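Local structure of type IV pilus assembly protein PilF (Thermus thermophilus HB8, 5OIU) at the interface of chains A and B. The protein hydrolyses ATP as a hexameric AAA+ motor of the secretion ATPase family and so powers the assembly of type IV pili. Sequence-based numbering; all coordinates share one arbitrary frame. Chains: chain A/B, Type IV pilus assembly protein PilF.

Contact 1: the interface of chains A and B. Residues chain A 196-198, 202; chain B 76-78.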
# COMPACT_ATOMS: atom_id res chain seq x y z
N ALA A 196 28.58 -0.01 3.08
CA ALA A 196 28.52 0.53 1.73
C ALA A 196 27.38 -0.05 0.89
O ALA A 196 27.11 0.48 -0.19
CB ALA A 196 29.85 0.28 1.02
N GLY A 197 26.71 -1.10 1.35
CA GLY A 197 25.69 -1.73 0.53
C GLY A 197 26.18 -2.85 -0.36
O GLY A 197 25.39 -3.38 -1.15
N LEU A 198 27.45 -3.24 -0.26
CA LEU A 198 27.99 -4.32 -1.09
C LEU A 198 27.65 -5.66 -0.45
O LEU A 198 28.44 -6.27 0.28
CB LEU A 198 29.49 -4.15 -1.26
CG LEU A 198 30.17 -5.05 -2.28
CD1 LEU A 198 29.33 -5.10 -3.56
CD2 LEU A 198 31.57 -4.56 -2.53
N ARG A 202 24.85 -8.33 -4.43
CA ARG A 202 25.24 -7.22 -5.29
C ARG A 202 26.58 -7.50 -5.96
O ARG A 202 26.74 -7.28 -7.16
CB ARG A 202 25.30 -5.92 -4.49
CG ARG A 202 25.14 -4.69 -5.38
CD ARG A 202 25.90 -3.49 -4.85
NE ARG A 202 25.63 -2.26 -5.60
CZ ARG A 202 24.60 -1.45 -5.38
NH1 ARG A 202 23.70 -1.73 -4.44
NH2 ARG A 202 24.48 -0.35 -6.11
N ARG B 76 33.29 2.33 -3.64
CA ARG B 76 32.91 1.25 -2.73
C ARG B 76 31.94 0.26 -3.34
O ARG B 76 31.83 -0.87 -2.84
CB ARG B 76 32.29 1.84 -1.45
CG ARG B 76 33.32 2.29 -0.42
CD ARG B 76 32.62 2.85 0.82
NE ARG B 76 31.44 3.61 0.42
CZ ARG B 76 30.40 3.86 1.21
NH1 ARG B 76 30.38 3.40 2.46
NH2 ARG B 76 29.37 4.56 0.72
N LEU B 77 31.26 0.64 -4.42
CA LEU B 77 30.26 -0.15 -5.10
C LEU B 77 30.68 -0.40 -6.54
O LEU B 77 31.40 0.41 -7.13
CB LEU B 77 28.91 0.56 -5.08
CG LEU B 77 28.25 0.54 -3.71
CD1 LEU B 77 26.98 1.36 -3.71
CD2 LEU B 77 27.96 -0.89 -3.28
N PRO B 78 30.25 -1.51 -7.14
CA PRO B 78 30.51 -1.70 -8.57
C PRO B 78 29.57 -0.87 -9.42
O PRO B 78 28.37 -0.78 -9.15
CB PRO B 78 30.28 -3.20 -8.79
CG PRO B 78 29.39 -3.61 -7.69
CD PRO B 78 29.64 -2.70 -6.53

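Contact 2: the interface of chains A and B. Residues chain A 190, 198, 206-207, 210; chain B 78, 97-99.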
# COMPACT_ATOMS: atom_id res chain seq x y z
N THR A 190 37.25 -9.78 -3.24
CA THR A 190 36.32 -8.71 -2.89
C THR A 190 35.61 -9.04 -1.58
O THR A 190 35.14 -10.16 -1.39
CB THR A 190 35.29 -8.52 -3.99
OG1 THR A 190 35.98 -8.16 -5.20
CG2 THR A 190 34.25 -7.44 -3.62
N LEU A 198 27.45 -3.24 -0.26
CA LEU A 198 27.99 -4.32 -1.09
C LEU A 198 27.65 -5.66 -0.45
O LEU A 198 28.44 -6.27 0.28
CB LEU A 198 29.49 -4.15 -1.26
CG LEU A 198 30.17 -5.05 -2.28
CD1 LEU A 198 29.33 -5.10 -3.56
CD2 LEU A 198 31.57 -4.56 -2.53
N ALA A 206 27.63 -8.11 -10.13
CA ALA A 206 28.71 -7.39 -10.81
C ALA A 206 29.74 -8.36 -11.38
O ALA A 206 30.30 -8.10 -12.46
CB ALA A 206 29.39 -6.41 -9.86
N PHE A 207 30.00 -9.46 -10.68
CA PHE A 207 30.92 -10.48 -11.18
C PHE A 207 30.53 -10.92 -12.59
O PHE A 207 31.40 -11.16 -13.44
CB PHE A 207 30.94 -11.72 -10.27
CG PHE A 207 31.61 -11.51 -8.93
CD1 PHE A 207 32.15 -10.27 -8.58
CD2 PHE A 207 31.69 -12.57 -8.03
CE1 PHE A 207 32.76 -10.10 -7.36
CE2 PHE A 207 32.31 -12.41 -6.79
CZ PHE A 207 32.84 -11.18 -6.44
N GLN A 210 32.31 -9.13 -15.10
CA GLN A 210 33.75 -9.06 -14.88
C GLN A 210 34.51 -10.13 -15.65
O GLN A 210 35.69 -10.36 -15.38
CB GLN A 210 34.08 -9.18 -13.39
CG GLN A 210 33.86 -7.91 -12.62
CD GLN A 210 35.06 -7.00 -12.67
OE1 GLN A 210 36.18 -7.42 -12.41
NE2 GLN A 210 34.83 -5.72 -12.97
N PRO B 78 30.25 -1.51 -7.14
CA PRO B 78 30.51 -1.70 -8.57
C PRO B 78 29.57 -0.87 -9.42
O PRO B 78 28.37 -0.78 -9.15
CB PRO B 78 30.28 -3.20 -8.79
CG PRO B 78 29.39 -3.61 -7.69
CD PRO B 78 29.64 -2.70 -6.53
N SER B 97 33.03 -2.45 -16.68
CA SER B 97 32.61 -2.86 -15.34
C SER B 97 33.72 -2.58 -14.34
O SER B 97 34.83 -3.11 -14.47
CB SER B 97 32.25 -4.35 -15.32
OG SER B 97 32.29 -4.85 -13.99
N THR B 98 33.45 -1.74 -13.34
CA THR B 98 34.39 -1.59 -12.25
C THR B 98 33.87 -2.34 -11.04
O THR B 98 32.66 -2.50 -10.86
CB THR B 98 34.64 -0.13 -11.88
OG1 THR B 98 33.40 0.50 -11.55
CG2 THR B 98 35.34 0.61 -13.00
N LEU B 99 34.81 -2.77 -10.19
CA LEU B 99 34.51 -3.62 -9.07
C LEU B 99 35.58 -3.50 -7.99
O LEU B 99 36.77 -3.71 -8.27
CB LEU B 99 34.39 -5.05 -9.53
CG LEU B 99 34.18 -6.04 -8.40
CD1 LEU B 99 32.70 -6.43 -8.30
CD2 LEU B 99 35.08 -7.21 -8.72

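Contact 3: the interface of chains A and B. Residues chain A 180, 189; chain B 101-102.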
# COMPACT_ATOMS: atom_id res chain seq x y z
N VAL A 180 37.32 -11.13 3.69
CA VAL A 180 38.41 -11.84 3.03
C VAL A 180 39.33 -12.39 4.11
O VAL A 180 39.75 -11.66 5.02
CB VAL A 180 39.14 -10.92 2.06
CG1 VAL A 180 40.26 -11.67 1.37
CG2 VAL A 180 38.15 -10.37 1.04
N GLN A 189 40.14 -10.74 -5.04
CA GLN A 189 39.32 -10.90 -3.84
C GLN A 189 38.55 -9.63 -3.51
O GLN A 189 39.14 -8.55 -3.47
CB GLN A 189 40.19 -11.35 -2.66
CG GLN A 189 40.71 -12.74 -2.90
CD GLN A 189 41.68 -13.20 -1.86
OE1 GLN A 189 42.87 -12.88 -1.92
NE2 GLN A 189 41.19 -13.98 -0.90
N THR B 101 38.14 -4.38 -5.19
CA THR B 101 38.85 -5.52 -4.61
C THR B 101 39.66 -5.03 -3.43
O THR B 101 39.70 -3.84 -3.13
CB THR B 101 39.77 -6.21 -5.62
OG1 THR B 101 40.96 -5.43 -5.78
CG2 THR B 101 39.10 -6.36 -6.95
N VAL B 102 40.33 -5.98 -2.76
CA VAL B 102 41.12 -5.64 -1.58
C VAL B 102 42.24 -4.68 -1.94
O VAL B 102 42.76 -4.00 -1.06
CB VAL B 102 41.71 -6.89 -0.89
CG1 VAL B 102 40.60 -7.74 -0.24
CG2 VAL B 102 42.55 -7.71 -1.87

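Contact 4: the interface of chains A and B. Residues chain A 172, 174, 188, 210; chain B 98-99, 106, 108.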
# COMPACT_ATOMS: atom_id res chain seq x y z
N ASN A 172 40.35 -15.80 -14.95
CA ASN A 172 39.99 -14.79 -13.98
C ASN A 172 39.28 -15.50 -12.83
O ASN A 172 38.21 -16.09 -13.02
CB ASN A 172 39.10 -13.74 -14.61
CG ASN A 172 38.75 -12.66 -13.65
OD1 ASN A 172 39.40 -12.51 -12.62
ND2 ASN A 172 37.72 -11.90 -13.96
N GLN A 174 37.61 -14.91 -9.21
CA GLN A 174 37.03 -13.79 -8.49
C GLN A 174 36.28 -14.31 -7.28
O GLN A 174 35.56 -15.31 -7.35
CB GLN A 174 36.11 -12.96 -9.39
CG GLN A 174 35.46 -11.71 -8.74
CD GLN A 174 36.48 -10.68 -8.26
OE1 GLN A 174 37.20 -10.08 -9.07
NE2 GLN A 174 36.54 -10.47 -6.96
N ASN A 188 41.54 -12.64 -7.59
CA ASN A 188 40.95 -11.35 -7.27
C ASN A 188 39.97 -11.52 -6.11
O ASN A 188 39.06 -12.36 -6.19
CB ASN A 188 40.25 -10.77 -8.51
CG ASN A 188 41.23 -10.45 -9.64
OD1 ASN A 188 42.08 -9.56 -9.50
ND2 ASN A 188 41.12 -11.16 -10.74
N GLN A 210 32.31 -9.13 -15.10
CA GLN A 210 33.75 -9.06 -14.88
C GLN A 210 34.51 -10.13 -15.65
O GLN A 210 35.69 -10.36 -15.38
CB GLN A 210 34.08 -9.18 -13.39
CG GLN A 210 33.86 -7.91 -12.62
CD GLN A 210 35.06 -7.00 -12.67
OE1 GLN A 210 36.18 -7.42 -12.41
NE2 GLN A 210 34.83 -5.72 -12.97
N THR B 98 33.45 -1.74 -13.34
CA THR B 98 34.39 -1.59 -12.25
C THR B 98 33.87 -2.34 -11.04
O THR B 98 32.66 -2.50 -10.86
CB THR B 98 34.64 -0.13 -11.88
OG1 THR B 98 33.40 0.50 -11.55
CG2 THR B 98 35.34 0.61 -13.00
N LEU B 99 34.81 -2.77 -10.19
CA LEU B 99 34.51 -3.62 -9.07
C LEU B 99 35.58 -3.50 -7.99
O LEU B 99 36.77 -3.71 -8.27
CB LEU B 99 34.39 -5.05 -9.53
CG LEU B 99 34.18 -6.04 -8.40
CD1 LEU B 99 32.70 -6.43 -8.30
CD2 LEU B 99 35.08 -7.21 -8.72
N LYS B 106 39.13 -2.87 -9.74
CA LYS B 106 39.45 -3.61 -10.95
C LYS B 106 38.47 -3.20 -12.04
O LYS B 106 37.29 -2.98 -11.78
CB LYS B 106 39.36 -5.13 -10.70
CG LYS B 106 39.25 -5.94 -12.00
CD LYS B 106 39.41 -7.45 -11.83
CE LYS B 106 39.58 -8.06 -13.21
NZ LYS B 106 39.59 -9.53 -13.30
N VAL B 108 37.08 -4.19 -16.00
CA VAL B 108 36.98 -5.11 -17.12
C VAL B 108 36.23 -4.40 -18.23
O VAL B 108 35.13 -3.87 -18.01
CB VAL B 108 36.26 -6.41 -16.72
CG1 VAL B 108 36.12 -7.34 -17.93
CG2 VAL B 108 36.98 -7.10 -15.59
O HOH W 1 37.37 -9.92 -11.77

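Contact 1: the interface of chains A and B
Methyl CD2 of B:Leu77 is pressed between A:Arg202 and the loop residues A:Ala196 to A:Leu198, 3.5 Å from the carbonyl O of A:Ala196 and 3.7 Å from CD of A:Arg202. The patch is a mainly apolar one between neighbouring subunits, where a loop and helix 200-207 of chain A meet a loop of chain B. A branched aliphatic residue suits this place because its two methyls can serve different neighbours. CG of B:Leu77 stands anti to the carbonyl carbon (chi1 -73°), which carries the fork toward A:Arg202. CD2 meets the aliphatic end of the arginine chain, whereas CD1 lies 3.8 Å above the guanidinium plane, toward its rim. The two side chains cross at about a right angle, so the arginine gives both methylene and flat face to the leucine. Beside them CD1 of A:Leu198 approaches ring carbon CD of B:Pro78 at 3.8 Å, a rigid ring against a flexible fork. Toward the polar rim, A:Ala196 is small enough for a second guanidinium, that of B:Arg76, to lie against it. The B:Arg76 chain bends at chi3 (-38°), bringing its head back over the alanine. There methyl CB of A:Ala196 sits 3.3 Å above the guanidinium plane, displaced toward NH1.

Contact 2: the interface of chains A and B
The side-chain amide of A:Gln210 donates from NE2 to the hydroxyl OG of B:Ser97, a hydrogen bond of 2.9 Å. It is fairly straight, 166° at the hydrogen, and the hydroxyl lies close to the amide plane, so the N-H is well aimed. Serine suits the spot because its short hydroxyl can accept this N-H from within strand 90-101. Here helix 200-207 of chain A and the segment after it pack on that strand of chain B across the subunit boundary. The glutamine chain bends at chi2 (-86°), which turns the amide across B:Leu99; its carbon CD is 3.7 Å from CB of that leucine. Were A:Gln210 replaced by an alanine, the B:Ser97 hydroxyl would probably lose this donor and CB of B:Leu99 its amide cover. Farther from the amide the contact is apolar. CB of A:Ala206 touches the ring of B:Pro78, with CB to CB at 3.5 Å; a small residue lets the helix come near the rigid proline. The same methyl meets CD1 of B:Leu99 at 3.7 Å. B:Leu99 reaches from its strand toward chain A, its CG turned away from the backbone N (chi1 175°). CD2 faces OG1 of A:Thr190, while CD1 lies in plane at the edge of the A:Phe207 ring, 3.8 Å from CE1.

Contact 3: the interface of chains A and B
A:Gln189, in strand 188-191, offers its backbone carbonyl O to the backbone N of B:Val102, just past the end of strand 90-101, in a hydrogen bond of 2.9 Å. The donor lies nearly in line with the carbonyl, the C=O to N angle being 167°, although the bond bends to 148° at the hydrogen. Because main-chain groups make this link, it should depend little on which side chain A:Gln189 carries. The side chains of B:Val102 and A:Val180 add an apolar contact beside it. They reach toward each other tip to tip, CG1 of B:Val102 standing 3.8 Å from CG2 of A:Val180. On B:Val102 the methyl CG1 is anti to the carbonyl carbon (chi1 -69°), which directs it to the valine opposite. CG1 of B:Val102 also passes 3.6 Å from the backbone O of A:Gln189 and so flanks the hydrogen bond. Branching at CB suits both valines, since it places methyls near the backbone with few torsions to fix. B:Thr101 adds little beyond its CB, which lies beside the same oxygen. The patch thus ties the end of a strand in one subunit to a strand of the next, and probably helps to set their register within the hexamer.

Contact 4: the interface of chains A and B
A:Gln210 and B:Lys106 run antiparallel alongside one another, the amide oxygen OE1 of the glutamine lying 3.3 Å from CD of the lysine. A long methylene chain with a terminal amine, probably charged, suits B:Lys106: its carbons run along the glutamine while NZ travels on to a polar cluster. The chain is extended beyond CG, and its amino group NZ stands over the face of the A:Asn172 amide, 3.1 Å from OD1, so any hydrogen bond there comes from above the plane. A water draws the groups together, 2.7 Å from NZ of B:Lys106 and 2.8 Å from OE1 of A:Gln210. It also pairs with ND2 of A:Asn172 and with OE1 of A:Gln174, so amides from separate segments of chain A converge near the lysine, where their oxygens would probably help to stabilise its charge. ND2 of A:Asn188 makes a weak bond to OD1 of A:Asn172. On the apolar side, CG2 of B:Val108 packs 3.5 Å from CD of A:Gln210, and CD2 of B:Leu99 meets CD of A:Gln174 at 3.8 Å. A leucine at A:Gln210 would probably deprive the water of its OE1 partner and so weaken the polar link to B:Lys106. The site joins the subunits and probably helps hold the hexamer's neighbours together.

Contacts 2 and 4 lie nearest each other, their C-alpha centres about 6 Å apart, and share A:Gln210, B:Thr98 and B:Leu99. Contact 1 is about 8 Å from contact 2, to which A:Leu198 and B:Pro78 connect it; contact 3 lies about 10 Å from contact 4, 11 Å from contact 2 and 13 Å from contact 1. Helix 200-207 of chain A serves contacts 1 and 2, strand 188-191 serves contacts 2, 3 and 4, and strand 90-101 of chain B also runs through those three. Together they are parts of one subunit junction, likely to pass movements between neighbours in the hexameric motor.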